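Local coordinates for protein triacylglycerol lipase (PDB 5AH1) that hydrolyses ester bonds as a zinc-binding alpha/beta-hydrolase of the triacylglycerol lipase class, and also attacks synthetic polyesters, at residues E134-Y146 with R158-I170. Numbering follows the deposited sequence.
Sequences ELYAYIVGGTVDY and RYGRTYPGIYKNI
Strands 142-145 and 159-163 pair antiparallel as a two-stranded sheet of their own, set apart from the central parallel sheet of the alpha/beta-hydrolase fold, and the chain beyond the second strand wraps the C-terminal end of helix 128-140. Gly142 and Tyr163 form a hydrogen-bonded pair, each N-H donating to the other's carbonyl, and a beta bulge between Thr143 and Asp145 shifts the register. On one face OG1 of Thr143 and OG1 of Thr162 share a hydrogen bond of 2.7 Å. Further along that face, the extended Arg158 grips the carboxylate of Asp145 side-on: NE lies 2.9 Å from OD1, which it meets from above the carboxylate plane, while NH2 reaches the syn side of OD2. The two planes are turned 41° apart.

The other face turns to the helix. With CG anti to the carbonyl carbon (chi1 -63°), the Tyr163 ring is laid against the helix, where Tyr138 CD2 comes over one face, 3.5 Å from Tyr163 CD1; Val144 CG2 closes on Tyr163 CE2 at 3.6 Å. Ile166 CG2 meets Tyr138 CE1. Carbonyls of the helix's last turn are taken up by the loop after strand 159-163: Ile166 N donates to Tyr138 O and Tyr167 N to Ile139 O.

Near the zinc site, Tyr146 N donates to Arg158 O (2.8 Å), and Tyr146 OH to the anti lone pair of Glu134 OE2 (2.6 Å). Tyr146 is thus held at both ends, and its ring meets zinc ligand His156 edge-to-face, consistent with a second-shell residue that positions this histidine.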
ATOM      1  N   GLU A 134      -3.773  10.789   7.998  1.00  6.49           N
ATOM      2  CA  GLU A 134      -3.831  11.560   6.760  1.00  7.41           C
ATOM      3  C   GLU A 134      -4.992  11.090   5.885  1.00  7.30           C
ATOM      4  O   GLU A 134      -5.691  11.912   5.293  1.00  8.30           O
ATOM      5  CB  GLU A 134      -2.498  11.470   6.036  1.00  7.60           C
ATOM      6  CG  GLU A 134      -1.381  12.151   6.832  1.00  8.28           C
ATOM      7  CD  GLU A 134       0.005  11.672   6.468  1.00  9.41           C
ATOM      8  OE1 GLU A 134       0.168  10.884   5.516  1.00 11.91           O
ATOM      9  OE2 GLU A 134       0.965  12.107   7.147  1.00  9.14           O
ATOM     10  N   LEU A 135      -5.194   9.780   5.799  1.00  7.30           N
ATOM     11  CA  LEU A 135      -6.281   9.218   5.005  1.00  7.18           C
ATOM     12  C   LEU A 135      -7.658   9.665   5.518  1.00  7.32           C
ATOM     13  O   LEU A 135      -8.542  10.036   4.737  1.00  8.35           O
ATOM     14  CB  LEU A 135      -6.175   7.696   5.005  1.00  7.52           C
ATOM     15  CG  LEU A 135      -7.225   6.931   4.213  1.00  7.53           C
ATOM     16  CD1 LEU A 135      -7.283   7.402   2.772  1.00  8.94           C
ATOM     17  CD2 LEU A 135      -6.919   5.443   4.291  1.00  7.64           C
ATOM     18  N   TYR A 136      -7.827   9.643   6.838  1.00  7.77           N
ATOM     19  CA  TYR A 136      -9.034  10.169   7.463  1.00  7.41           C
ATOM     20  C   TYR A 136      -9.328  11.601   7.008  1.00  7.90           C
ATOM     21  O   TYR A 136     -10.418  11.894   6.507  1.00  9.00           O
ATOM     22  CB  TYR A 136      -8.913  10.068   8.991  1.00  7.69           C
ATOM     23  CG  TYR A 136     -10.041  10.733   9.726  1.00  7.92           C
ATOM     24  CD1 TYR A 136     -11.247  10.084   9.943  1.00  8.69           C
ATOM     25  CD2 TYR A 136      -9.903  12.020  10.208  1.00  9.82           C
ATOM     26  CE1 TYR A 136     -12.286  10.712  10.606  1.00  8.91           C
ATOM     27  CE2 TYR A 136     -10.934  12.659  10.863  1.00  9.29           C
ATOM     28  CZ  TYR A 136     -12.132  12.002  11.051  1.00 10.33           C
ATOM     29  OH  TYR A 136     -13.155  12.634  11.718  1.00 12.33           O
ATOM     30  N   ALA A 137      -8.345  12.476   7.120  1.00  8.18           N
ATOM     31  CA  ALA A 137      -8.541  13.869   6.728  1.00  8.92           C
ATOM     32  C   ALA A 137      -8.741  14.015   5.230  1.00  8.33           C
ATOM     33  O   ALA A 137      -9.502  14.883   4.785  1.00  9.73           O
ATOM     34  CB  ALA A 137      -7.370  14.707   7.185  1.00  9.19           C
ATOM     35  N   TYR A 138      -8.057  13.191   4.445  1.00  8.10           N
ATOM     36  CA  TYR A 138      -8.173  13.266   2.992  1.00  8.51           C
ATOM     37  C   TYR A 138      -9.599  12.961   2.552  1.00  8.86           C
ATOM     38  O   TYR A 138     -10.101  13.534   1.579  1.00 10.21           O
ATOM     39  CB  TYR A 138      -7.190  12.304   2.300  1.00  9.08           C
ATOM     40  CG  TYR A 138      -6.895  12.724   0.890  1.00  9.60           C
ATOM     41  CD1 TYR A 138      -7.734  12.363  -0.147  1.00  9.32           C
ATOM     42  CD2 TYR A 138      -5.839  13.575   0.605  1.00 10.42           C
ATOM     43  CE1 TYR A 138      -7.503  12.787  -1.439  1.00 10.68           C
ATOM     44  CE2 TYR A 138      -5.606  14.011  -0.684  1.00 11.32           C
ATOM     45  CZ  TYR A 138      -6.441  13.610  -1.699  1.00 10.70           C
ATOM     46  OH  TYR A 138      -6.229  14.060  -2.983  1.00 12.34           O
ATOM     47  N   ILE A 139     -10.247  12.043   3.270  1.00  8.75           N
ATOM     48  CA  ILE A 139     -11.619  11.661   2.951  1.00  9.61           C
ATOM     49  C   ILE A 139     -12.654  12.655   3.486  1.00 10.15           C
ATOM     50  O   ILE A 139     -13.505  13.136   2.726  1.00 10.57           O
ATOM     51  CB  ILE A 139     -11.919  10.229   3.501  1.00  9.43           C
ATOM     52  CG1 ILE A 139     -11.058   9.185   2.777  1.00 10.03           C
ATOM     53  CG2 ILE A 139     -13.390   9.871   3.342  1.00 10.71           C
ATOM     54  CD1 ILE A 139     -11.074   7.804   3.415  1.00 10.77           C
ATOM     55  N   VAL A 140     -12.577  12.934   4.780  0.53 10.44           N
ATOM     56  CA  VAL A 140     -13.536  13.774   5.484  0.53 11.04           C
ATOM     57  C   VAL A 140     -13.346  15.266   5.180  0.53 11.35           C
ATOM     58  O   VAL A 140     -14.308  16.041   5.133  0.53 12.16           O
ATOM     59  CB  VAL A 140     -13.439  13.519   7.008  0.53 12.20           C
ATOM     60  CG1 VAL A 140     -14.366  14.439   7.778  0.53 12.47           C
ATOM     61  CG2 VAL A 140     -13.758  12.063   7.321  0.53 13.05           C
ATOM     62  N   GLY A 141     -12.097  15.656   4.963  1.00 11.32           N
ATOM     63  CA  GLY A 141     -11.715  17.055   4.859  1.00 11.14           C
ATOM     64  C   GLY A 141     -11.195  17.555   6.195  1.00 11.37           C
ATOM     65  O   GLY A 141     -11.577  17.063   7.248  1.00 12.06           O
ATOM     66  N   GLY A 142     -10.331  18.558   6.141  1.00 10.79           N
ATOM     67  CA  GLY A 142      -9.814  19.188   7.336  1.00 11.25           C
ATOM     68  C   GLY A 142      -8.328  18.989   7.498  1.00  9.51           C
ATOM     69  O   GLY A 142      -7.626  18.558   6.585  1.00 10.11           O
ATOM     70  N   THR A 143      -7.848  19.347   8.679  1.00  9.40           N
ATOM     71  CA  THR A 143      -6.433  19.333   8.986  1.00  8.90           C
ATOM     72  C   THR A 143      -6.061  18.029   9.673  1.00  7.72           C
ATOM     73  O   THR A 143      -6.688  17.608  10.649  1.00  9.02           O
ATOM     74  CB  THR A 143      -6.075  20.534   9.867  1.00 10.29           C
ATOM     75  OG1 THR A 143      -6.387  21.738   9.156  1.00 11.50           O
ATOM     76  CG2 THR A 143      -4.598  20.543  10.234  1.00 10.75           C
ATOM     77  N   VAL A 144      -5.015  17.395   9.163  1.00  8.18           N
ATOM     78  CA  VAL A 144      -4.549  16.145   9.734  1.00  7.90           C
ATOM     79  C   VAL A 144      -4.214  16.337  11.213  1.00  7.39           C
ATOM     80  O   VAL A 144      -3.528  17.296  11.581  1.00  7.93           O
ATOM     81  CB  VAL A 144      -3.294  15.657   8.992  1.00  8.28           C
ATOM     82  CG1 VAL A 144      -2.756  14.373   9.607  1.00  8.64           C
ATOM     83  CG2 VAL A 144      -3.590  15.452   7.496  1.00  9.00           C
ATOM     84  N   ASP A 145      -4.665  15.390  12.031  1.00  7.12           N
ATOM     85  CA  ASP A 145      -4.440  15.384  13.477  1.00  7.18           C
ATOM     86  C   ASP A 145      -3.896  14.016  13.848  1.00  6.35           C
ATOM     87  O   ASP A 145      -4.617  13.030  13.762  1.00  7.45           O
ATOM     88  CB  ASP A 145      -5.758  15.710  14.182  1.00  7.54           C
ATOM     89  CG  ASP A 145      -5.658  15.764  15.690  1.00  7.65           C
ATOM     90  OD1 ASP A 145      -4.660  15.321  16.291  1.00  7.88           O
ATOM     91  OD2 ASP A 145      -6.616  16.273  16.310  1.00  8.66           O
ATOM     92  N   TYR A 146      -2.619  13.962  14.223  1.00  6.57           N
ATOM     93  CA  TYR A 146      -1.949  12.697  14.506  1.00  6.57           C
ATOM     94  C   TYR A 146      -2.176  12.196  15.926  1.00  6.59           C
ATOM     95  O   TYR A 146      -1.728  11.105  16.257  1.00  7.19           O
ATOM     96  CB  TYR A 146      -0.441  12.851  14.258  1.00  7.21           C
ATOM     97  CG  TYR A 146      -0.080  13.163  12.825  1.00  7.32           C
ATOM     98  CD1 TYR A 146      -0.217  12.194  11.847  1.00  8.19           C
ATOM     99  CD2 TYR A 146       0.372  14.421  12.443  1.00  7.68           C
ATOM    100  CE1 TYR A 146       0.106  12.458  10.541  1.00  8.22           C
ATOM    101  CE2 TYR A 146       0.704  14.694  11.129  1.00  7.36           C
ATOM    102  CZ  TYR A 146       0.556  13.716  10.179  1.00  7.65           C
ATOM    103  OH  TYR A 146       0.898  14.014   8.876  1.00  7.72           O
ATOM    104  N   ARG A 158       1.578  17.573  16.161  1.00  7.13           N
ATOM    105  CA  ARG A 158       0.228  17.014  16.225  1.00  6.94           C
ATOM    106  C   ARG A 158      -0.561  17.275  14.951  1.00  6.50           C
ATOM    107  O   ARG A 158      -1.303  16.402  14.502  1.00  7.47           O
ATOM    108  CB  ARG A 158      -0.548  17.564  17.415  1.00  7.59           C
ATOM    109  CG  ARG A 158      -1.978  17.056  17.486  1.00  7.60           C
ATOM    110  CD  ARG A 158      -2.760  17.486  18.721  1.00  7.04           C
ATOM    111  NE  ARG A 158      -4.161  17.118  18.567  1.00  6.94           N
ATOM    112  CZ  ARG A 158      -5.139  17.511  19.377  1.00  7.07           C
ATOM    113  NH1 ARG A 158      -4.929  18.220  20.461  1.00  8.16           N
ATOM    114  NH2 ARG A 158      -6.377  17.209  19.072  1.00  7.10           N
ATOM    115  N   TYR A 159      -0.419  18.470  14.375  1.00  7.05           N
ATOM    116  CA  TYR A 159      -1.202  18.842  13.192  1.00  7.05           C
ATOM    117  C   TYR A 159      -0.352  18.842  11.954  1.00  8.08           C
ATOM    118  O   TYR A 159       0.794  19.289  11.977  1.00  8.73           O
ATOM    119  CB  TYR A 159      -1.873  20.206  13.383  1.00  7.39           C
ATOM    120  CG  TYR A 159      -2.823  20.212  14.544  1.00  7.39           C
ATOM    121  CD1 TYR A 159      -4.071  19.614  14.442  1.00  7.85           C
ATOM    122  CD2 TYR A 159      -2.463  20.768  15.748  1.00  7.75           C
ATOM    123  CE1 TYR A 159      -4.934  19.589  15.521  1.00  7.41           C
ATOM    124  CE2 TYR A 159      -3.309  20.754  16.831  1.00  7.05           C
ATOM    125  CZ  TYR A 159      -4.556  20.157  16.712  1.00  7.41           C
ATOM    126  OH  TYR A 159      -5.451  20.118  17.767  1.00  7.90           O
ATOM    127  N   GLY A 160      -0.949  18.389  10.869  1.00  8.64           N
ATOM    128  CA  GLY A 160      -0.275  18.288   9.596  1.00  9.06           C
ATOM    129  C   GLY A 160      -0.907  19.193   8.565  1.00 10.57           C
ATOM    130  O   GLY A 160      -1.326  20.311   8.876  1.00 11.56           O
ATOM    131  N   ARG A 161      -0.988  18.719   7.333  1.00 10.93           N
ATOM    132  CA  ARG A 161      -1.517  19.544   6.268  1.00 11.95           C
ATOM    133  C   ARG A 161      -3.044  19.483   6.242  1.00 11.00           C
ATOM    134  O   ARG A 161      -3.672  18.778   7.041  1.00 10.71           O
ATOM    135  CB  ARG A 161      -0.862  19.199   4.934  1.00 15.64           C
ATOM    136  CG  ARG A 161      -1.133  17.840   4.402  1.00 18.05           C
ATOM    137  CD  ARG A 161      -0.499  17.681   3.012  1.00 18.97           C
ATOM    138  NE  ARG A 161       0.957  17.812   3.021  1.00 18.93           N
ATOM    139  CZ  ARG A 161       1.709  18.021   1.939  1.00 19.08           C
ATOM    140  NH1 ARG A 161       1.162  18.125   0.737  1.00 18.99           N
ATOM    141  NH2 ARG A 161       3.021  18.126   2.057  1.00 18.44           N
ATOM    142  N   THR A 162      -3.624  20.285   5.367  1.00 11.91           N
ATOM    143  CA  THR A 162      -5.066  20.452   5.293  1.00 12.18           C
ATOM    144  C   THR A 162      -5.585  20.027   3.927  1.00 12.06           C
ATOM    145  O   THR A 162      -4.985  20.366   2.907  1.00 13.70           O
ATOM    146  CB  THR A 162      -5.426  21.932   5.565  1.00 14.10           C
ATOM    147  OG1 THR A 162      -4.965  22.289   6.871  1.00 14.42           O
ATOM    148  CG2 THR A 162      -6.927  22.172   5.475  1.00 14.78           C
ATOM    149  N   TYR A 163      -6.688  19.274   3.931  1.00 12.53           N
ATOM    150  CA  TYR A 163      -7.283  18.724   2.717  1.00 12.23           C
ATOM    151  C   TYR A 163      -8.737  19.128   2.576  1.00 12.32           C
ATOM    152  O   TYR A 163      -9.424  19.345   3.575  1.00 12.32           O
ATOM    153  CB  TYR A 163      -7.233  17.205   2.760  1.00 12.53           C
ATOM    154  CG  TYR A 163      -5.842  16.648   2.781  1.00 13.20           C
ATOM    155  CD1 TYR A 163      -5.012  16.766   1.676  1.00 13.75           C
ATOM    156  CD2 TYR A 163      -5.367  15.965   3.890  1.00 15.19           C
ATOM    157  CE1 TYR A 163      -3.737  16.245   1.688  1.00 15.93           C
ATOM    158  CE2 TYR A 163      -4.108  15.431   3.904  1.00 16.55           C
ATOM    159  CZ  TYR A 163      -3.299  15.577   2.806  1.00 17.35           C
ATOM    160  OH  TYR A 163      -2.046  15.024   2.843  1.00 20.16           O
ATOM    161  N   PRO A 164      -9.228  19.206   1.331  1.00 12.54           N
ATOM    162  CA  PRO A 164     -10.635  19.576   1.133  1.00 13.09           C
ATOM    163  C   PRO A 164     -11.646  18.465   1.475  1.00 13.59           C
ATOM    164  O   PRO A 164     -12.759  18.766   1.905  1.00 14.04           O
ATOM    165  CB  PRO A 164     -10.690  19.957  -0.356  1.00 14.04           C
ATOM    166  CG  PRO A 164      -9.567  19.202  -0.984  1.00 13.33           C
ATOM    167  CD  PRO A 164      -8.481  19.152   0.064  1.00 12.94           C
ATOM    168  N   GLY A 165     -11.258  17.207   1.304  1.00 12.82           N
ATOM    169  CA  GLY A 165     -12.162  16.091   1.539  1.00 12.89           C
ATOM    170  C   GLY A 165     -12.721  15.581   0.233  1.00 14.12           C
ATOM    171  O   GLY A 165     -13.318  16.358  -0.515  1.00 15.36           O
ATOM    172  N   ILE A 166     -12.516  14.301  -0.065  1.00 13.33           N
ATOM    173  CA  ILE A 166     -13.015  13.718  -1.320  0.51 14.33           C
ATOM    174  C   ILE A 166     -14.321  12.952  -1.163  1.00 13.71           C
ATOM    175  O   ILE A 166     -14.982  12.659  -2.152  1.00 14.78           O
ATOM    176  CB  ILE A 166     -12.002  12.768  -1.992  0.51 15.94           C
ATOM    177  CG1 ILE A 166     -11.538  11.701  -0.993  0.51 15.47           C
ATOM    178  CG2 ILE A 166     -10.850  13.570  -2.592  0.51 17.11           C
ATOM    179  CD1 ILE A 166     -10.743  10.578  -1.586  0.51 15.43           C
ATOM    180  N   TYR A 167     -14.702  12.617   0.067  1.00 13.01           N
ATOM    181  CA  TYR A 167     -15.994  11.949   0.280  1.00 13.27           C
ATOM    182  C   TYR A 167     -16.538  12.394   1.624  1.00 12.63           C
ATOM    183  O   TYR A 167     -16.612  11.627   2.583  1.00 12.63           O
ATOM    184  CB  TYR A 167     -15.901  10.420   0.154  1.00 13.43           C
ATOM    185  CG  TYR A 167     -17.239   9.740  -0.059  1.00 13.44           C
ATOM    186  CD1 TYR A 167     -18.000   9.985  -1.206  1.00 14.05           C
ATOM    187  CD2 TYR A 167     -17.737   8.838   0.875  1.00 13.22           C
ATOM    188  CE1 TYR A 167     -19.219   9.365  -1.398  1.00 13.47           C
ATOM    189  CE2 TYR A 167     -18.962   8.210   0.683  1.00 13.14           C
ATOM    190  CZ  TYR A 167     -19.704   8.483  -0.455  1.00 13.25           C
ATOM    191  OH  TYR A 167     -20.918   7.863  -0.666  1.00 14.71           O
ATOM    192  N   LYS A 168     -16.923  13.666   1.670  1.00 13.68           N
ATOM    193  CA  LYS A 168     -17.174  14.344   2.928  1.00 14.50           C
ATOM    194  C   LYS A 168     -18.377  13.808   3.691  1.00 15.47           C
ATOM    195  O   LYS A 168     -18.463  13.994   4.907  1.00 16.56           O
ATOM    196  CB  LYS A 168     -17.343  15.844   2.690  1.00 16.49           C
ATOM    197  CG  LYS A 168     -16.059  16.561   2.282  1.00 19.82           C
ATOM    198  CD  LYS A 168     -16.262  18.085   2.242  1.00 23.75           C
ATOM    199  CE  LYS A 168     -16.417  18.604   0.824  1.00 26.72           C
ATOM    200  NZ  LYS A 168     -15.163  18.470   0.019  1.00 28.02           N
ATOM    201  N   ASN A 169     -19.278  13.135   2.976  0.62 15.00           N
ATOM    202  CA  ASN A 169     -20.525  12.634   3.551  0.62 15.12           C
ATOM    203  C   ASN A 169     -20.418  11.209   4.104  0.62 13.97           C
ATOM    204  O   ASN A 169     -21.420  10.619   4.517  0.62 14.25           O
ATOM    205  CB  ASN A 169     -21.655  12.718   2.512  0.62 16.52           C
ATOM    206  CG  ASN A 169     -21.343  11.954   1.225  0.62 17.76           C
ATOM    207  OD1 ASN A 169     -20.189  11.888   0.777  0.62 18.84           O
ATOM    208  ND2 ASN A 169     -22.383  11.386   0.612  0.62 18.70           N
ATOM    209  N   ILE A 170     -19.202  10.665   4.124  1.00 13.07           N
ATOM    210  CA  ILE A 170     -18.972   9.319   4.639  1.00 12.05           C
ATOM    211  C   ILE A 170     -19.610   9.147   6.015  1.00 12.80           C
ATOM    212  O   ILE A 170     -19.576  10.058   6.838  1.00 14.41           O
ATOM    213  CB  ILE A 170     -17.453   9.021   4.717  1.00 11.51           C
ATOM    214  CG1 ILE A 170     -17.220   7.540   5.001  1.00 11.06           C
ATOM    215  CG2 ILE A 170     -16.719   9.942   5.731  1.00 11.32           C
ATOM    216  CD1 ILE A 170     -15.768   7.110   4.744  1.00 10.81           C
TER
HETATM  217  O   HOH W   1      -9.110  15.794   0.155  1.00 11.42           O
HETATM  218  O   HOH W   2     -16.888  15.963   6.240  1.00 17.98           O
HETATM  219  O   HOH W   3      -0.104  15.941   7.062  1.00 14.77           O